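Local coordinates for protein Thf1 (Thermosynechococcus elongatus, PDB 5MJR), which may be involved in photosynthetic membrane biogenesis and associates with the FtsH protease complex that takes part in photosystem II repair, at residues A[75-80]-A[91-96]; A[48-53]-A[95-100]; A[71-76]-A[106-111]; A[29-32]-A[38-41]. All coordinates share one frame; numbering follows the deposited sequence.

Contact 1. Residues A[75-80]-A[91-96]; sequences TAFDQF and DRIFHA
Gln-79 N donates to Thr-75 O at 2.9 Å in the helix turn that carries Phe-77, whose ring crosses to Phe-94; the backbone bonds run within each helix, and what passes between the helices is an edge-to-face, or T-shaped, aromatic pair. Phe-94 supplies the edge and Phe-77 the face, with ring centroids 5.1 Å apart and planes at 64°. The touching atom is CD1 of Phe-94, which stands over the centre of the Phe-77 ring, while CB of Phe-94 comes within 3.7 Å of Phe-77 CE1. In this all-helical protein the pair joins helix 67-80 to helix 90-100, the next helix along the chain. Phe-77 reaches across because its CG is anti to the backbone N (chi1 178°). Ile-93 approaches differently: its CG2 sits in the plane of the Phe-77 ring, at the edge, 3.8 Å from CE2. An alanine in place of Phe-77 would remove the face that receives Phe-94 CD1, and would probably open a gap between the helices and leave the Phe-94 ring freer to turn. Behind Ile-93 lie His-35, Tyr-84 and Phe-31, and beyond Phe-94 come Pro-105 and Lys-109 of helix 105-113.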
loop_
_atom_site.group_PDB
_atom_site.type_symbol
_atom_site.label_atom_id
_atom_site.label_comp_id
_atom_site.label_asym_id
_atom_site.label_seq_id
_atom_site.Cartn_x
_atom_site.Cartn_y
_atom_site.Cartn_z
ATOM N N THR A 75 -2.607 -3.454 1.389
ATOM C CA THR A 75 -3.935 -2.803 1.731
ATOM C C THR A 75 -4.750 -2.603 0.475
ATOM O O THR A 75 -5.966 -2.902 0.483
ATOM C CB THR A 75 -3.640 -1.446 2.468
ATOM O OG1 THR A 75 -2.965 -1.733 3.689
ATOM C CG2 THR A 75 -4.947 -0.747 2.782
ATOM N N ALA A 76 -4.146 -1.996 -0.560
ATOM C CA ALA A 76 -4.884 -1.709 -1.787
ATOM C C ALA A 76 -5.434 -3.057 -2.394
ATOM O O ALA A 76 -6.607 -3.117 -2.834
ATOM C CB ALA A 76 -4.058 -0.998 -2.784
ATOM N N PHE A 77 -4.547 -4.048 -2.486
ATOM C CA PHE A 77 -4.936 -5.334 -3.029
ATOM C C PHE A 77 -6.082 -5.896 -2.195
ATOM O O PHE A 77 -7.118 -6.312 -2.741
ATOM C CB PHE A 77 -3.736 -6.291 -3.031
ATOM C CG PHE A 77 -4.055 -7.667 -3.542
ATOM C CD1 PHE A 77 -4.488 -8.607 -2.741
ATOM C CD2 PHE A 77 -3.875 -7.939 -4.913
ATOM C CE1 PHE A 77 -4.753 -9.946 -3.242
ATOM C CE2 PHE A 77 -4.144 -9.230 -5.405
ATOM C CZ PHE A 77 -4.598 -10.181 -4.588
ATOM N N ASP A 78 -5.909 -5.963 -0.879
ATOM C CA ASP A 78 -6.928 -6.575 -0.041
ATOM C C ASP A 78 -8.282 -5.846 -0.170
ATOM O O ASP A 78 -9.320 -6.495 -0.190
ATOM C CB ASP A 78 -6.535 -6.545 1.394
ATOM C CG ASP A 78 -5.480 -7.588 1.792
ATOM O OD1 ASP A 78 -5.024 -8.414 0.950
ATOM O OD2 ASP A 78 -4.948 -7.429 2.945
ATOM N N GLN A 79 -8.261 -4.522 -0.317
ATOM C CA GLN A 79 -9.499 -3.735 -0.414
ATOM C C GLN A 79 -10.179 -3.985 -1.704
ATOM O O GLN A 79 -11.400 -4.288 -1.711
ATOM C CB GLN A 79 -9.200 -2.239 -0.231
ATOM C CG GLN A 79 -10.427 -1.326 -0.217
ATOM C CD GLN A 79 -11.194 -1.142 -1.503
ATOM O OE1 GLN A 79 -10.648 -0.933 -2.569
ATOM N NE2 GLN A 79 -12.587 -1.142 -1.328
ATOM N N PHE A 80 -9.494 -3.946 -2.860
ATOM C CA PHE A 80 -10.175 -4.186 -4.164
ATOM C C PHE A 80 -10.545 -5.637 -4.298
ATOM O O PHE A 80 -11.492 -5.912 -5.056
ATOM C CB PHE A 80 -9.562 -3.531 -5.381
ATOM C CG PHE A 80 -8.396 -4.173 -6.038
ATOM C CD1 PHE A 80 -8.408 -5.465 -6.636
ATOM C CD2 PHE A 80 -7.181 -3.468 -6.074
ATOM C CE1 PHE A 80 -7.209 -5.917 -7.226
ATOM C CE2 PHE A 80 -6.051 -3.972 -6.654
ATOM C CZ PHE A 80 -6.061 -5.207 -7.166
ATOM N N ASP A 91 -5.246 -15.562 -2.480
ATOM C CA ASP A 91 -3.836 -15.652 -2.047
ATOM C C ASP A 91 -2.870 -16.086 -3.180
ATOM O O ASP A 91 -1.747 -15.568 -3.303
ATOM C CB ASP A 91 -3.640 -16.597 -0.870
ATOM C CG ASP A 91 -4.365 -16.082 0.441
ATOM O OD1 ASP A 91 -4.740 -14.849 0.526
ATOM O OD2 ASP A 91 -4.625 -16.877 1.401
ATOM N N ARG A 92 -3.332 -16.973 -4.055
ATOM C CA ARG A 92 -2.523 -17.359 -5.184
ATOM C C ARG A 92 -2.343 -16.202 -6.129
ATOM O O ARG A 92 -1.266 -16.023 -6.727
ATOM C CB ARG A 92 -3.257 -18.500 -6.023
ATOM C CG ARG A 92 -3.171 -19.811 -5.355
ATOM C CD ARG A 92 -4.138 -20.780 -6.051
ATOM N NE ARG A 92 -4.043 -22.178 -5.642
ATOM C CZ ARG A 92 -4.994 -22.904 -5.058
ATOM N NH1 ARG A 92 -6.204 -22.392 -4.730
ATOM N NH2 ARG A 92 -4.735 -24.191 -4.771
ATOM N N ILE A 93 -3.338 -15.378 -6.304
ATOM C CA ILE A 93 -3.220 -14.201 -7.131
ATOM C C ILE A 93 -2.171 -13.188 -6.539
ATOM O O ILE A 93 -1.377 -12.627 -7.276
ATOM C CB ILE A 93 -4.590 -13.480 -7.353
ATOM C CG1 ILE A 93 -5.482 -14.400 -8.237
ATOM C CG2 ILE A 93 -4.442 -12.111 -7.916
ATOM C CD1 ILE A 93 -6.894 -13.984 -8.344
ATOM N N PHE A 94 -2.246 -12.977 -5.199
ATOM C CA PHE A 94 -1.261 -12.098 -4.576
ATOM C C PHE A 94 0.195 -12.612 -4.762
ATOM O O PHE A 94 1.091 -11.850 -5.085
ATOM C CB PHE A 94 -1.575 -11.901 -3.129
ATOM C CG PHE A 94 -0.664 -10.900 -2.475
ATOM C CD1 PHE A 94 -0.875 -9.564 -2.720
ATOM C CD2 PHE A 94 0.370 -11.314 -1.642
ATOM C CE1 PHE A 94 -0.012 -8.572 -2.161
ATOM C CE2 PHE A 94 1.222 -10.377 -1.059
ATOM C CZ PHE A 94 1.000 -8.998 -1.368
ATOM N N HIS A 95 0.338 -13.927 -4.615
ATOM C CA HIS A 95 1.639 -14.546 -4.791
ATOM C C HIS A 95 2.146 -14.234 -6.200
ATOM O O HIS A 95 3.286 -13.827 -6.425
ATOM C CB HIS A 95 1.543 -16.026 -4.471
ATOM C CG HIS A 95 2.846 -16.768 -4.775
ATOM N ND1 HIS A 95 3.171 -17.161 -6.092
ATOM C CD2 HIS A 95 3.790 -17.299 -3.955
ATOM C CE1 HIS A 95 4.311 -17.827 -6.100
ATOM N NE2 HIS A 95 4.742 -17.822 -4.817
ATOM N N ALA A 96 1.277 -14.510 -7.178
ATOM C CA ALA A 96 1.621 -14.308 -8.580
ATOM C C ALA A 96 1.976 -12.867 -8.915
ATOM O O ALA A 96 2.931 -12.555 -9.668
ATOM C CB ALA A 96 0.534 -14.858 -9.480
#

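Contact 2. Residues A[48-53]-A[95-100]; sequences EELLVE and HALCVA
A nearly parallel helix pair is built here on leucines: Leu-50 and Leu-51 of helix 41-58 pack against Leu-97 of helix 90-100. The short axes run in the same N-to-C sense, cross at -26° and come within 10.5 Å, and in this all-helical protein the leucine side chains and Ala-100 fill the space between them. Leu-97 contributes the largest share, and its two partners reach it in different ways. Leu-50 meets it at about a right angle, branch end to branch end, with CD2 of Leu-50 3.8 Å from CD1 of Leu-97. Leu-51 instead slides past in the opposite direction, laying its CD2 4.0 Å from CG of Leu-97. CG of Leu-97 is anti to the backbone N (chi1 -179°), which carries the isobutyl group out from helix 90-100 and lets CD1 lie against both leucines. Helix 24-34 covers one flank through Phe-31, which touches Leu-51 and Ala-96, whereas Cys-98 meets Pro-105 of helix 105-113. Glu-53, which takes no part in the leucine packing, forms a salt bridge with Arg-150. One turn beyond Leu-97, the methyl CB of Ala-100 takes the same branch of Leu-51, CD2, at 4.3 Å.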
loop_
_atom_site.group_PDB
_atom_site.type_symbol
_atom_site.label_atom_id
_atom_site.label_comp_id
_atom_site.label_asym_id
_atom_site.label_seq_id
_atom_site.Cartn_x
_atom_site.Cartn_y
_atom_site.Cartn_z
ATOM N N GLU A 48 -4.238 -5.815 -13.449
ATOM C CA GLU A 48 -3.284 -5.321 -14.434
ATOM C C GLU A 48 -2.889 -3.843 -14.141
ATOM O O GLU A 48 -1.728 -3.480 -14.379
ATOM C CB GLU A 48 -3.792 -5.531 -15.868
ATOM C CG GLU A 48 -3.861 -7.018 -16.268
ATOM C CD GLU A 48 -4.142 -7.270 -17.750
ATOM O OE1 GLU A 48 -4.191 -6.286 -18.531
ATOM O OE2 GLU A 48 -4.386 -8.496 -18.032
ATOM N N GLU A 49 -3.856 -3.010 -13.677
ATOM C CA GLU A 49 -3.505 -1.640 -13.326
ATOM C C GLU A 49 -2.438 -1.681 -12.179
ATOM O O GLU A 49 -1.478 -0.894 -12.243
ATOM C CB GLU A 49 -4.738 -0.854 -12.891
ATOM C CG GLU A 49 -5.610 -0.307 -13.999
ATOM C CD GLU A 49 -6.712 0.660 -13.530
ATOM O OE1 GLU A 49 -6.597 1.211 -12.410
ATOM O OE2 GLU A 49 -7.665 0.829 -14.348
ATOM N N LEU A 50 -2.598 -2.513 -11.212
ATOM C CA LEU A 50 -1.645 -2.623 -10.088
ATOM C C LEU A 50 -0.282 -3.118 -10.617
ATOM O O LEU A 50 0.774 -2.644 -10.195
ATOM C CB LEU A 50 -2.212 -3.460 -8.955
ATOM C CG LEU A 50 -1.396 -3.485 -7.675
ATOM C CD1 LEU A 50 -1.126 -2.091 -7.074
ATOM C CD2 LEU A 50 -2.042 -4.414 -6.703
ATOM N N LEU A 51 -0.343 -4.146 -11.509
ATOM C CA LEU A 51 0.931 -4.678 -12.058
ATOM C C LEU A 51 1.696 -3.549 -12.763
ATOM O O LEU A 51 2.932 -3.464 -12.624
ATOM C CB LEU A 51 0.633 -5.833 -13.080
ATOM C CG LEU A 51 0.249 -7.160 -12.470
ATOM C CD1 LEU A 51 -0.218 -8.073 -13.612
ATOM C CD2 LEU A 51 1.441 -7.871 -11.791
ATOM N N VAL A 52 1.018 -2.748 -13.564
ATOM C CA VAL A 52 1.657 -1.650 -14.251
ATOM C C VAL A 52 2.239 -0.610 -13.262
ATOM O O VAL A 52 3.369 -0.153 -13.407
ATOM C CB VAL A 52 0.705 -0.974 -15.264
ATOM C CG1 VAL A 52 1.261 0.312 -15.830
ATOM C CG2 VAL A 52 0.343 -1.997 -16.400
ATOM N N GLU A 53 1.386 -0.247 -12.287
ATOM C CA GLU A 53 1.793 0.777 -11.305
ATOM C C GLU A 53 3.052 0.361 -10.577
ATOM O O GLU A 53 3.988 1.194 -10.464
ATOM C CB GLU A 53 0.593 0.983 -10.328
ATOM C CG GLU A 53 0.854 2.049 -9.306
ATOM C CD GLU A 53 -0.307 2.268 -8.376
ATOM O OE1 GLU A 53 -1.170 1.342 -8.240
ATOM O OE2 GLU A 53 -0.375 3.351 -7.733
ATOM N N HIS A 95 0.338 -13.927 -4.615
ATOM C CA HIS A 95 1.639 -14.546 -4.791
ATOM C C HIS A 95 2.146 -14.234 -6.200
ATOM O O HIS A 95 3.286 -13.827 -6.425
ATOM C CB HIS A 95 1.543 -16.026 -4.471
ATOM C CG HIS A 95 2.846 -16.768 -4.775
ATOM N ND1 HIS A 95 3.171 -17.161 -6.092
ATOM C CD2 HIS A 95 3.790 -17.299 -3.955
ATOM C CE1 HIS A 95 4.311 -17.827 -6.100
ATOM N NE2 HIS A 95 4.742 -17.822 -4.817
ATOM N N ALA A 96 1.277 -14.510 -7.178
ATOM C CA ALA A 96 1.621 -14.308 -8.580
ATOM C C ALA A 96 1.976 -12.867 -8.915
ATOM O O ALA A 96 2.931 -12.555 -9.668
ATOM C CB ALA A 96 0.534 -14.858 -9.480
ATOM N N LEU A 97 1.196 -11.949 -8.347
ATOM C CA LEU A 97 1.415 -10.524 -8.550
ATOM C C LEU A 97 2.824 -10.172 -8.014
ATOM O O LEU A 97 3.590 -9.506 -8.708
ATOM C CB LEU A 97 0.340 -9.741 -7.766
ATOM C CG LEU A 97 0.475 -8.191 -7.956
ATOM C CD1 LEU A 97 -0.830 -7.568 -8.423
ATOM C CD2 LEU A 97 0.647 -7.685 -6.607
ATOM N N CYS A 98 3.174 -10.645 -6.843
ATOM C CA CYS A 98 4.476 -10.253 -6.298
ATOM C C CYS A 98 5.638 -10.847 -7.065
ATOM O O CYS A 98 6.615 -10.150 -7.414
ATOM C CB CYS A 98 4.556 -10.638 -4.815
ATOM S SG CYS A 98 3.493 -9.636 -3.765
ATOM N N VAL A 99 5.549 -12.157 -7.376
ATOM C CA VAL A 99 6.662 -12.767 -8.097
ATOM C C VAL A 99 6.804 -12.167 -9.480
ATOM O O VAL A 99 7.953 -11.998 -9.964
ATOM C CB VAL A 99 6.633 -14.299 -8.080
ATOM C CG1 VAL A 99 6.637 -14.877 -6.711
ATOM C CG2 VAL A 99 5.555 -14.869 -8.834
ATOM N N ALA A 100 5.697 -11.796 -10.129
ATOM C CA ALA A 100 5.773 -11.146 -11.435
ATOM C C ALA A 100 6.524 -9.800 -11.398
ATOM O O ALA A 100 7.099 -9.366 -12.406
ATOM C CB ALA A 100 4.394 -10.941 -11.977
#

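Contact 3. Residues A[71-76]-A[106-111]; sequences LGVVTA and QQLKED
Val-73 and Leu-108 make the first shell: CG1 of the valine lies 3.8 Å from CD2 of the leucine, and the same CD2 is 4.1 Å from Val-73 CB, so that one methyl branch of Leu-108 does the touching. Val-74 joins from the next position, its CG2 resting 3.9 Å from the backbone O of Leu-108. More loosely, Val-74 CG2 and Leu-108 CB stand 4.4 Å apart. The leucine is thus approached by one valine at its branch end and by the other at its base. Its chi1 of -88° and chi2 of 71° together set CD2 against Val-73. Within helix 67-80, the carbonyl O of Leu-71 accepts twice from Thr-75, from backbone N and, at 2.7 Å, from OG1; the two donors come from opposite faces of the carbonyl plane, the hydroxyl tilted 34° out of it. Further out, Asp-111 OD2 is hydrogen-bonded to Tyr-65 OH, while Tyr-65 and Met-103 also touch Leu-108. A surface bond within helix 105-113 runs from Gln-106 NE2 to Glu-110 OE2 at 2.8 Å; OE2 receives it on its anti lone pair. Helix 67-80 packs on helix 150-162 through Leu-71 and Thr-75, and both 67-80 and 105-113 touch helix 90-100, Val-74 at Phe-94 and Leu-108 at Cys-98.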
loop_
_atom_site.group_PDB
_atom_site.type_symbol
_atom_site.label_atom_id
_atom_site.label_comp_id
_atom_site.label_asym_id
_atom_site.label_seq_id
_atom_site.Cartn_x
_atom_site.Cartn_y
_atom_site.Cartn_z
ATOM N N LEU A 71 2.940 -2.112 2.919
ATOM C CA LEU A 71 1.653 -1.958 3.545
ATOM C C LEU A 71 0.634 -1.398 2.555
ATOM O O LEU A 71 -0.530 -1.827 2.520
ATOM C CB LEU A 71 1.712 -1.150 4.828
ATOM C CG LEU A 71 0.417 -0.987 5.629
ATOM C CD1 LEU A 71 -0.153 -2.277 6.047
ATOM C CD2 LEU A 71 0.695 -0.049 6.794
ATOM N N GLY A 72 1.028 -0.411 1.741
ATOM C CA GLY A 72 0.140 0.114 0.788
ATOM C C GLY A 72 -0.317 -0.880 -0.285
ATOM O O GLY A 72 -1.495 -0.940 -0.624
ATOM N N VAL A 73 0.619 -1.706 -0.798
ATOM C CA VAL A 73 0.269 -2.720 -1.796
ATOM C C VAL A 73 -0.678 -3.734 -1.202
ATOM O O VAL A 73 -1.717 -4.095 -1.805
ATOM C CB VAL A 73 1.530 -3.402 -2.326
ATOM C CG1 VAL A 73 1.223 -4.648 -3.184
ATOM C CG2 VAL A 73 2.362 -2.472 -3.116
ATOM N N VAL A 74 -0.341 -4.233 -0.005
ATOM C CA VAL A 74 -1.185 -5.247 0.638
ATOM C C VAL A 74 -2.571 -4.690 0.907
ATOM O O VAL A 74 -3.586 -5.344 0.663
ATOM C CB VAL A 74 -0.528 -5.740 1.943
ATOM C CG1 VAL A 74 -1.482 -6.520 2.830
ATOM C CG2 VAL A 74 0.670 -6.608 1.595
ATOM N N THR A 75 -2.607 -3.454 1.389
ATOM C CA THR A 75 -3.935 -2.803 1.731
ATOM C C THR A 75 -4.750 -2.603 0.475
ATOM O O THR A 75 -5.966 -2.902 0.483
ATOM C CB THR A 75 -3.640 -1.446 2.468
ATOM O OG1 THR A 75 -2.965 -1.733 3.689
ATOM C CG2 THR A 75 -4.947 -0.747 2.782
ATOM N N ALA A 76 -4.146 -1.996 -0.560
ATOM C CA ALA A 76 -4.884 -1.709 -1.787
ATOM C C ALA A 76 -5.434 -3.057 -2.394
ATOM O O ALA A 76 -6.607 -3.117 -2.834
ATOM C CB ALA A 76 -4.058 -0.998 -2.784
ATOM N N GLN A 106 5.878 -13.093 0.667
ATOM C CA GLN A 106 6.049 -13.295 2.082
ATOM C C GLN A 106 6.725 -12.109 2.722
ATOM O O GLN A 106 6.372 -11.737 3.870
ATOM C CB GLN A 106 6.786 -14.569 2.433
ATOM C CG GLN A 106 6.768 -14.960 3.865
ATOM C CD GLN A 106 5.401 -15.132 4.469
ATOM O OE1 GLN A 106 4.422 -15.425 3.802
ATOM N NE2 GLN A 106 5.349 -15.029 5.803
ATOM N N GLN A 107 7.680 -11.491 2.062
ATOM C CA GLN A 107 8.305 -10.255 2.592
ATOM C C GLN A 107 7.261 -9.155 2.640
ATOM O O GLN A 107 7.162 -8.435 3.658
ATOM C CB GLN A 107 9.492 -9.804 1.748
ATOM C CG GLN A 107 10.173 -8.539 2.268
ATOM C CD GLN A 107 11.355 -8.071 1.504
ATOM O OE1 GLN A 107 11.676 -8.591 0.422
ATOM N NE2 GLN A 107 12.018 -7.044 1.999
ATOM N N LEU A 108 6.447 -8.961 1.585
ATOM C CA LEU A 108 5.463 -7.904 1.670
ATOM C C LEU A 108 4.468 -8.193 2.817
ATOM O O LEU A 108 4.030 -7.221 3.505
ATOM C CB LEU A 108 4.694 -7.718 0.341
ATOM C CG LEU A 108 5.352 -6.762 -0.642
ATOM C CD1 LEU A 108 6.650 -7.353 -1.257
ATOM C CD2 LEU A 108 4.345 -6.270 -1.649
ATOM N N LYS A 109 4.022 -9.427 2.955
ATOM C CA LYS A 109 3.070 -9.771 4.021
ATOM C C LYS A 109 3.682 -9.527 5.398
ATOM O O LYS A 109 2.996 -8.923 6.279
ATOM C CB LYS A 109 2.593 -11.197 3.907
ATOM C CG LYS A 109 1.664 -11.458 2.751
ATOM C CD LYS A 109 1.376 -12.991 2.827
ATOM C CE LYS A 109 0.783 -13.425 1.613
ATOM N NZ LYS A 109 0.366 -14.866 1.553
ATOM N N GLU A 110 4.951 -9.901 5.619
ATOM C CA GLU A 110 5.520 -9.696 6.915
ATOM C C GLU A 110 5.729 -8.205 7.168
ATOM O O GLU A 110 5.530 -7.712 8.296
ATOM C CB GLU A 110 6.788 -10.476 7.022
ATOM C CG GLU A 110 6.603 -11.992 7.146
ATOM C CD GLU A 110 7.829 -12.869 7.367
ATOM O OE1 GLU A 110 8.869 -12.366 7.846
ATOM O OE2 GLU A 110 7.695 -14.093 7.093
ATOM N N ASP A 111 6.148 -7.454 6.160
ATOM C CA ASP A 111 6.356 -6.010 6.315
ATOM C C ASP A 111 5.039 -5.390 6.607
ATOM O O ASP A 111 4.945 -4.455 7.478
ATOM C CB ASP A 111 7.018 -5.371 5.128
ATOM C CG ASP A 111 8.530 -5.454 5.172
ATOM O OD1 ASP A 111 9.121 -5.679 6.255
ATOM O OD2 ASP A 111 9.162 -5.292 4.128
#

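Contact 4. Residues A[29-32]-A[38-41]; sequences RAFY and PIHS
Ile-39 presses a single methyl, CD1, against the edge of the Phe-31 ring, and this is the tight part of the contact. The methyl lies near the ring plane, 3.7 Å from Phe-31 CE2 and 3.8 Å from CZ, the two side chains arriving from opposite directions. An extended isoleucine makes the reach possible: CD1 is anti to CA (chi2 170°), which carries the methyl well out from the loop backbone. Phe-31 is buried, its ring being also touched by Ile-47 of helix 41-58 and packed against helix 90-100. The looser side belongs to Tyr-32. Its CE1 stays 4.4 Å from Ile-39 CD1, and the methyl approaches the ring obliquely. Within helix 24-34 the two aromatic residues meet as well, CD2 of Phe-31 standing 3.6 Å above the plane of the Tyr-32 ring, over its centre. Tyr-32 is partly exposed, and its OH is hydrogen-bonded to Glu-48 OE2. Pro-38 and His-40, which flank Ile-39, are both exposed, leaving the isoleucine as the buried residue between them. All three belong to the loop that joins helix 24-34 to helix 41-58, and His-40 is the N-cap of the second helix. What passes between the two segments is purely apolar, so the contact is likely to be governed by packing, whereas the polar bonds of the loop end, His-40 ND1 with the backbone N of Ile-42 and Ile-39 O with Arg-44 NH1, are made to helix 41-58.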
loop_
_atom_site.group_PDB
_atom_site.type_symbol
_atom_site.label_atom_id
_atom_site.label_comp_id
_atom_site.label_asym_id
_atom_site.label_seq_id
_atom_site.Cartn_x
_atom_site.Cartn_y
_atom_site.Cartn_z
ATOM N N ARG A 29 3.127 -11.377 -18.492
ATOM C CA ARG A 29 3.248 -12.790 -18.822
ATOM C C ARG A 29 3.659 -13.645 -17.631
ATOM O O ARG A 29 3.172 -14.737 -17.434
ATOM C CB ARG A 29 4.341 -12.967 -19.877
ATOM C CG ARG A 29 3.828 -12.791 -21.240
ATOM C CD ARG A 29 4.872 -13.234 -22.375
ATOM N NE ARG A 29 5.898 -12.158 -22.552
ATOM C CZ ARG A 29 5.754 -11.063 -23.314
ATOM N NH1 ARG A 29 4.622 -10.849 -24.073
ATOM N NH2 ARG A 29 6.771 -10.186 -23.391
ATOM N N ALA A 30 4.547 -13.105 -16.771
ATOM C CA ALA A 30 4.964 -13.779 -15.560
ATOM C C ALA A 30 3.770 -14.019 -14.612
ATOM O O ALA A 30 3.624 -15.063 -13.994
ATOM C CB ALA A 30 6.126 -13.083 -14.900
ATOM N N PHE A 31 2.945 -12.992 -14.507
ATOM C CA PHE A 31 1.753 -13.098 -13.687
ATOM C C PHE A 31 0.847 -14.239 -14.125
ATOM O O PHE A 31 0.453 -15.122 -13.346
ATOM C CB PHE A 31 0.991 -11.792 -13.660
ATOM C CG PHE A 31 -0.356 -11.882 -12.915
ATOM C CD1 PHE A 31 -0.404 -11.905 -11.570
ATOM C CD2 PHE A 31 -1.526 -12.087 -13.626
ATOM C CE1 PHE A 31 -1.561 -12.097 -10.889
ATOM C CE2 PHE A 31 -2.706 -12.271 -12.940
ATOM C CZ PHE A 31 -2.721 -12.267 -11.530
ATOM N N TYR A 32 0.539 -14.252 -15.450
ATOM C CA TYR A 32 -0.368 -15.275 -15.990
ATOM C C TYR A 32 0.206 -16.649 -16.108
ATOM O O TYR A 32 -0.562 -17.617 -16.155
ATOM C CB TYR A 32 -0.923 -14.778 -17.317
ATOM C CG TYR A 32 -1.933 -13.622 -17.129
ATOM C CD1 TYR A 32 -3.171 -13.832 -16.499
ATOM C CD2 TYR A 32 -1.707 -12.372 -17.608
ATOM C CE1 TYR A 32 -4.102 -12.839 -16.283
ATOM C CE2 TYR A 32 -2.679 -11.314 -17.410
ATOM C CZ TYR A 32 -3.864 -11.590 -16.800
ATOM O OH TYR A 32 -4.757 -10.564 -16.592
ATOM N N PRO A 38 -8.877 -18.855 -14.271
ATOM C CA PRO A 38 -9.585 -17.694 -14.770
ATOM C C PRO A 38 -9.782 -16.589 -13.753
ATOM O O PRO A 38 -10.091 -16.896 -12.592
ATOM C CB PRO A 38 -10.947 -18.320 -15.202
ATOM C CG PRO A 38 -10.663 -19.699 -15.464
ATOM C CD PRO A 38 -9.634 -20.104 -14.520
ATOM N N ILE A 39 -9.634 -15.357 -14.210
ATOM C CA ILE A 39 -9.938 -14.169 -13.381
ATOM C C ILE A 39 -10.997 -13.321 -14.104
ATOM O O ILE A 39 -10.829 -12.966 -15.282
ATOM C CB ILE A 39 -8.690 -13.263 -13.180
ATOM C CG1 ILE A 39 -7.561 -14.079 -12.519
ATOM C CG2 ILE A 39 -9.047 -12.018 -12.365
ATOM C CD1 ILE A 39 -6.244 -13.335 -12.518
ATOM N N HIS A 40 -12.086 -12.988 -13.411
ATOM C CA HIS A 40 -13.113 -12.193 -14.054
ATOM C C HIS A 40 -12.604 -10.905 -14.603
ATOM O O HIS A 40 -11.733 -10.260 -13.957
ATOM C CB HIS A 40 -14.255 -11.926 -13.050
ATOM C CG HIS A 40 -15.475 -11.419 -13.666
ATOM N ND1 HIS A 40 -15.677 -10.098 -13.925
ATOM C CD2 HIS A 40 -16.582 -12.092 -14.129
ATOM C CE1 HIS A 40 -16.812 -9.969 -14.610
ATOM N NE2 HIS A 40 -17.377 -11.173 -14.713
ATOM N N SER A 41 -13.088 -10.435 -15.728
ATOM C CA SER A 41 -12.687 -9.144 -16.307
ATOM C C SER A 41 -12.676 -7.949 -15.385
ATOM O O SER A 41 -11.820 -7.103 -15.503
ATOM C CB SER A 41 -13.515 -8.803 -17.588
ATOM O OG SER A 41 -14.843 -8.826 -17.299
#

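How the contacts relate
Contact 3 lies nearest the centre of the chain, about 7 Å between centres, and contact 4 is the most peripheral, at about 21 Å; contacts 1 and 2 fall between, and their touching residues are all buried. Contacts 1 and 3 share helix 67-80, and contacts 1 and 2 share helix 90-100. Phe-94 of contact 1 reaches contact 3, its CZ 3.8 Å from Val-74 CG2, and Phe-80 CE2 touches Leu-50 CD2 of contact 2 at 4.0 Å. Phe-31 brings contact 4 against both 91-96 and 95-100. Contacts 3 and 4 remain about 11 Å apart at their nearest atoms. Chemistry changes with place: an aromatic pair in contact 1, aliphatic branches in contacts 2 and 3, and in contact 4 a loop methyl between exposed Pro-38 and His-40.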